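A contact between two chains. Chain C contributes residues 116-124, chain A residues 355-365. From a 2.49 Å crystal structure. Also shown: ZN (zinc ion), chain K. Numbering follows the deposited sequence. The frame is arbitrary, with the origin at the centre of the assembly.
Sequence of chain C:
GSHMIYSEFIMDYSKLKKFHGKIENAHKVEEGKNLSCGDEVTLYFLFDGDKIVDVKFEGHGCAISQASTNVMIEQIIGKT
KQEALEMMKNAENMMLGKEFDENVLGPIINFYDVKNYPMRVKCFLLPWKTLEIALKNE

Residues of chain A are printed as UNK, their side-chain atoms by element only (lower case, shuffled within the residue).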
# COMPACT_ATOMS: atom_id res chain seq x y z
N ASN C 116 15.02 -10.36 -26.93
CA ASN C 116 15.90 -10.34 -25.78
C ASN C 116 15.83 -9.03 -24.98
O ASN C 116 16.47 -8.90 -23.92
CB ASN C 116 17.32 -10.69 -26.19
CG ASN C 116 17.41 -12.09 -26.80
OD1 ASN C 116 16.87 -13.02 -26.21
ND2 ASN C 116 17.99 -12.23 -28.01
N TYR C 117 15.03 -8.07 -25.44
CA TYR C 117 14.85 -6.81 -24.71
C TYR C 117 13.39 -6.63 -24.27
O TYR C 117 12.58 -6.08 -25.01
CB TYR C 117 15.31 -5.63 -25.55
CG TYR C 117 16.75 -5.74 -25.96
CD1 TYR C 117 17.12 -6.50 -27.08
CD2 TYR C 117 17.75 -5.11 -25.25
CE1 TYR C 117 18.44 -6.61 -27.49
CE2 TYR C 117 19.08 -5.21 -25.64
CZ TYR C 117 19.41 -5.96 -26.78
OH TYR C 117 20.72 -6.04 -27.18
N PRO C 118 13.08 -7.11 -23.04
CA PRO C 118 11.76 -7.03 -22.47
C PRO C 118 11.10 -5.68 -22.69
O PRO C 118 9.93 -5.63 -23.05
CB PRO C 118 12.02 -7.27 -20.98
CG PRO C 118 13.15 -8.23 -20.95
CD PRO C 118 14.02 -7.81 -22.13
N MET C 119 11.86 -4.60 -22.50
CA MET C 119 11.32 -3.25 -22.57
C MET C 119 11.28 -2.68 -23.98
O MET C 119 10.85 -1.53 -24.15
CB MET C 119 12.11 -2.32 -21.66
CG MET C 119 12.31 -2.84 -20.25
SD MET C 119 10.78 -2.85 -19.30
CE MET C 119 10.10 -4.43 -19.74
N ARG C 120 11.69 -3.45 -25.00
CA ARG C 120 11.55 -2.98 -26.38
C ARG C 120 10.61 -3.77 -27.22
O ARG C 120 10.27 -3.34 -28.32
CB ARG C 120 12.91 -2.85 -27.10
CG ARG C 120 13.93 -1.96 -26.37
CD ARG C 120 13.50 -0.51 -26.16
NE ARG C 120 13.17 0.18 -27.40
CZ ARG C 120 14.03 0.75 -28.24
NH1 ARG C 120 13.58 1.36 -29.32
NH2 ARG C 120 15.34 0.74 -28.02
N VAL C 121 10.15 -4.90 -26.68
CA VAL C 121 9.10 -5.72 -27.29
C VAL C 121 7.84 -4.89 -27.62
O VAL C 121 7.27 -5.01 -28.71
CB VAL C 121 8.74 -6.88 -26.32
CG1 VAL C 121 7.39 -7.54 -26.65
CG2 VAL C 121 9.86 -7.92 -26.31
N LYS C 122 7.40 -4.06 -26.68
CA LYS C 122 6.25 -3.17 -26.88
C LYS C 122 6.47 -2.35 -28.14
O LYS C 122 5.59 -2.24 -28.95
CB LYS C 122 5.99 -2.27 -25.65
CG LYS C 122 7.13 -1.28 -25.31
CD LYS C 122 7.00 -0.57 -23.94
CE LYS C 122 6.95 -1.55 -22.78
NZ LYS C 122 7.75 -1.04 -21.64
N CYS C 123 7.67 -1.79 -28.31
CA CYS C 123 7.98 -0.98 -29.49
C CYS C 123 7.83 -1.82 -30.77
O CYS C 123 7.24 -1.35 -31.74
CB CYS C 123 9.38 -0.38 -29.39
SG CYS C 123 9.75 0.48 -27.82
N PHE C 124 8.30 -3.06 -30.75
CA PHE C 124 8.11 -3.91 -31.93
C PHE C 124 6.64 -4.26 -32.20
O PHE C 124 6.18 -4.26 -33.36
CB PHE C 124 8.90 -5.21 -31.80
CG PHE C 124 8.54 -6.23 -32.86
CD1 PHE C 124 9.10 -6.17 -34.13
CD2 PHE C 124 7.65 -7.24 -32.58
CE1 PHE C 124 8.78 -7.09 -35.10
CE2 PHE C 124 7.33 -8.18 -33.54
CZ PHE C 124 7.89 -8.09 -34.80
N UNK A 355 13.08 9.49 -28.01
CA UNK A 355 13.49 9.24 -26.64
C UNK A 355 13.79 7.79 -26.31
O UNK A 355 14.74 7.53 -25.57
c UNK A 355 12.29 9.70 -25.84
c UNK A 355 11.94 10.42 -28.07
c UNK A 355 11.74 10.80 -26.64
N UNK A 356 13.03 6.84 -26.83
CA UNK A 356 13.38 5.42 -26.55
C UNK A 356 14.75 5.03 -27.04
O UNK A 356 15.50 4.37 -26.33
c UNK A 356 8.83 4.43 -26.65
c UNK A 356 12.40 4.46 -27.13
c UNK A 356 10.49 5.59 -25.81
n UNK A 356 9.94 4.00 -27.21
c UNK A 356 11.01 4.69 -26.69
n UNK A 356 9.14 5.39 -25.78
N UNK A 357 15.10 5.49 -28.23
CA UNK A 357 16.39 5.13 -28.77
C UNK A 357 17.49 5.79 -28.00
O UNK A 357 18.52 5.18 -27.72
c UNK A 357 16.41 5.47 -30.27
o UNK A 357 15.06 3.56 -30.85
o UNK A 357 14.59 5.42 -31.84
c UNK A 357 15.28 4.76 -31.04
N UNK A 358 17.28 7.05 -27.63
CA UNK A 358 18.25 7.79 -26.79
C UNK A 358 18.48 7.09 -25.46
O UNK A 358 19.61 6.85 -25.08
c UNK A 358 17.64 10.01 -27.81
c UNK A 358 17.78 9.24 -26.51
c UNK A 358 18.77 9.95 -25.61
N UNK A 359 17.42 6.73 -24.77
CA UNK A 359 17.60 6.03 -23.47
C UNK A 359 18.18 4.61 -23.62
O UNK A 359 18.96 4.16 -22.78
c UNK A 359 16.31 6.02 -22.65
o UNK A 359 15.97 7.31 -22.19
N UNK A 360 17.83 3.91 -24.69
CA UNK A 360 18.34 2.55 -24.90
C UNK A 360 19.83 2.56 -25.07
O UNK A 360 20.56 1.83 -24.38
c UNK A 360 17.69 1.91 -26.11
c UNK A 360 18.01 0.46 -26.23
c UNK A 360 17.64 -1.70 -26.19
n UNK A 360 18.94 -1.53 -26.40
c UNK A 360 19.19 -0.18 -26.45
n UNK A 360 17.07 -0.52 -26.07
N UNK A 361 20.32 3.40 -25.98
CA UNK A 361 21.76 3.48 -26.23
C UNK A 361 22.50 3.98 -25.02
O UNK A 361 23.54 3.45 -24.66
c UNK A 361 23.56 4.76 -27.47
c UNK A 361 22.09 4.35 -27.45
c UNK A 361 21.75 3.55 -28.70
c UNK A 361 21.62 4.39 -29.96
N UNK A 362 21.96 5.02 -24.39
CA UNK A 362 22.50 5.53 -23.15
C UNK A 362 22.67 4.38 -22.17
O UNK A 362 23.71 4.24 -21.53
c UNK A 362 21.58 6.62 -22.57
c UNK A 362 21.75 8.04 -23.06
c UNK A 362 23.18 8.54 -22.92
c UNK A 362 20.82 8.94 -22.29
N UNK A 363 21.67 3.53 -22.07
CA UNK A 363 21.78 2.42 -21.14
C UNK A 363 22.73 1.33 -21.62
O UNK A 363 23.62 0.91 -20.88
c UNK A 363 20.58 0.55 -19.96
o UNK A 363 20.46 -0.60 -20.47
c UNK A 363 20.44 1.78 -20.86
o UNK A 363 20.82 0.75 -18.75
N UNK A 364 22.53 0.86 -22.83
CA UNK A 364 23.20 -0.34 -23.28
C UNK A 364 24.67 -0.08 -23.54
O UNK A 364 25.50 -0.98 -23.35
o UNK A 364 22.03 -4.25 -25.81
o UNK A 364 21.79 -2.36 -26.97
c UNK A 364 22.51 -0.92 -24.55
c UNK A 364 22.22 -3.01 -25.97
c UNK A 364 23.03 -2.30 -24.90
N UNK A 365 25.00 1.15 -23.96
CA UNK A 365 26.35 1.48 -24.38
C UNK A 365 27.07 2.39 -23.42
O UNK A 365 28.29 2.52 -23.50
n UNK A 365 26.63 1.43 -27.93
c UNK A 365 25.86 1.40 -26.84
c UNK A 365 26.31 2.23 -25.69
o UNK A 365 24.81 0.76 -26.79
ZN ZN K . 9.59 2.62 -28.73

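Position 355 carries three carbons that close a ring onto its own backbone nitrogen, and it touches nothing on chain C. Only proline is built this way: Pro A355.

Position 356 has one carbon and then a five-membered ring of three carbons and two nitrogens. One ring nitrogen lies 2.1 Å from the zinc ion, ZN, and its CB sits 4.0 Å from NH1 of Arg C120, over one face of the guanidinium. This is His A356, and the metal-binding atom is ND1. The zinc also takes SG of Cys C123 at 2.3 Å, so one ion joins the two chains; two further ligands come from elsewhere in the structure.

At position 357 there are two carbons, the second bearing two oxygens, one of them 3.1 Å from NH1 of Arg C120. The CB points sideways, yet the end comes nearer. This short carboxylate is Asp A357, and its OD1 accepts the hydrogen bond, within a salt bridge.

Position 358 shows three carbons forked at the first, out of reach of chain C: Val A358. Position 359, one carbon and one oxygen, also without contact, is Ser A359.

Position 360 has one carbon, then a five-membered ring of three carbons and two nitrogens; a ring carbon lies 3.5 Å from CD2 of Tyr C117 and a ring nitrogen 2.9 Å from NH2 of Arg C120. This is His A360, the atoms being CE1 and ND1, and its ring meets that of the tyrosine obliquely.

Position 361 has four carbons, forked at the first with one arm two carbons long, and its CB points away from chain C: Ile A361. Position 362 has four carbons forked at the second, out of reach: Leu A362. Position 363, two carbons ending in two oxygens, likewise too distant, is Asp A363.

Position 364 has three carbons, the third with two oxygens, one of them 2.6 Å from OH of Tyr C117: Glu A364. That hydroxyl donates to OE1, and OE2 receives NE2 of His A360 at 3.0 Å, so one carboxylate serves both aromatic residues.

Position 365 ends two carbons in one oxygen and one nitrogen and touches nothing on chain C: Asn A365.

The rule is helical spacing: 356, 360 and 364, four residues apart, direct CB toward chain C, with 357 reaching in beside them. Tyr C117 meets the later turns, Cys C123 the zinc. NE of Arg C120 also donates to SG of Cys C123 at 3.5 Å, tying the arginine to the metal site.

Chain A, residues 355-365: PHDVSHILDEN
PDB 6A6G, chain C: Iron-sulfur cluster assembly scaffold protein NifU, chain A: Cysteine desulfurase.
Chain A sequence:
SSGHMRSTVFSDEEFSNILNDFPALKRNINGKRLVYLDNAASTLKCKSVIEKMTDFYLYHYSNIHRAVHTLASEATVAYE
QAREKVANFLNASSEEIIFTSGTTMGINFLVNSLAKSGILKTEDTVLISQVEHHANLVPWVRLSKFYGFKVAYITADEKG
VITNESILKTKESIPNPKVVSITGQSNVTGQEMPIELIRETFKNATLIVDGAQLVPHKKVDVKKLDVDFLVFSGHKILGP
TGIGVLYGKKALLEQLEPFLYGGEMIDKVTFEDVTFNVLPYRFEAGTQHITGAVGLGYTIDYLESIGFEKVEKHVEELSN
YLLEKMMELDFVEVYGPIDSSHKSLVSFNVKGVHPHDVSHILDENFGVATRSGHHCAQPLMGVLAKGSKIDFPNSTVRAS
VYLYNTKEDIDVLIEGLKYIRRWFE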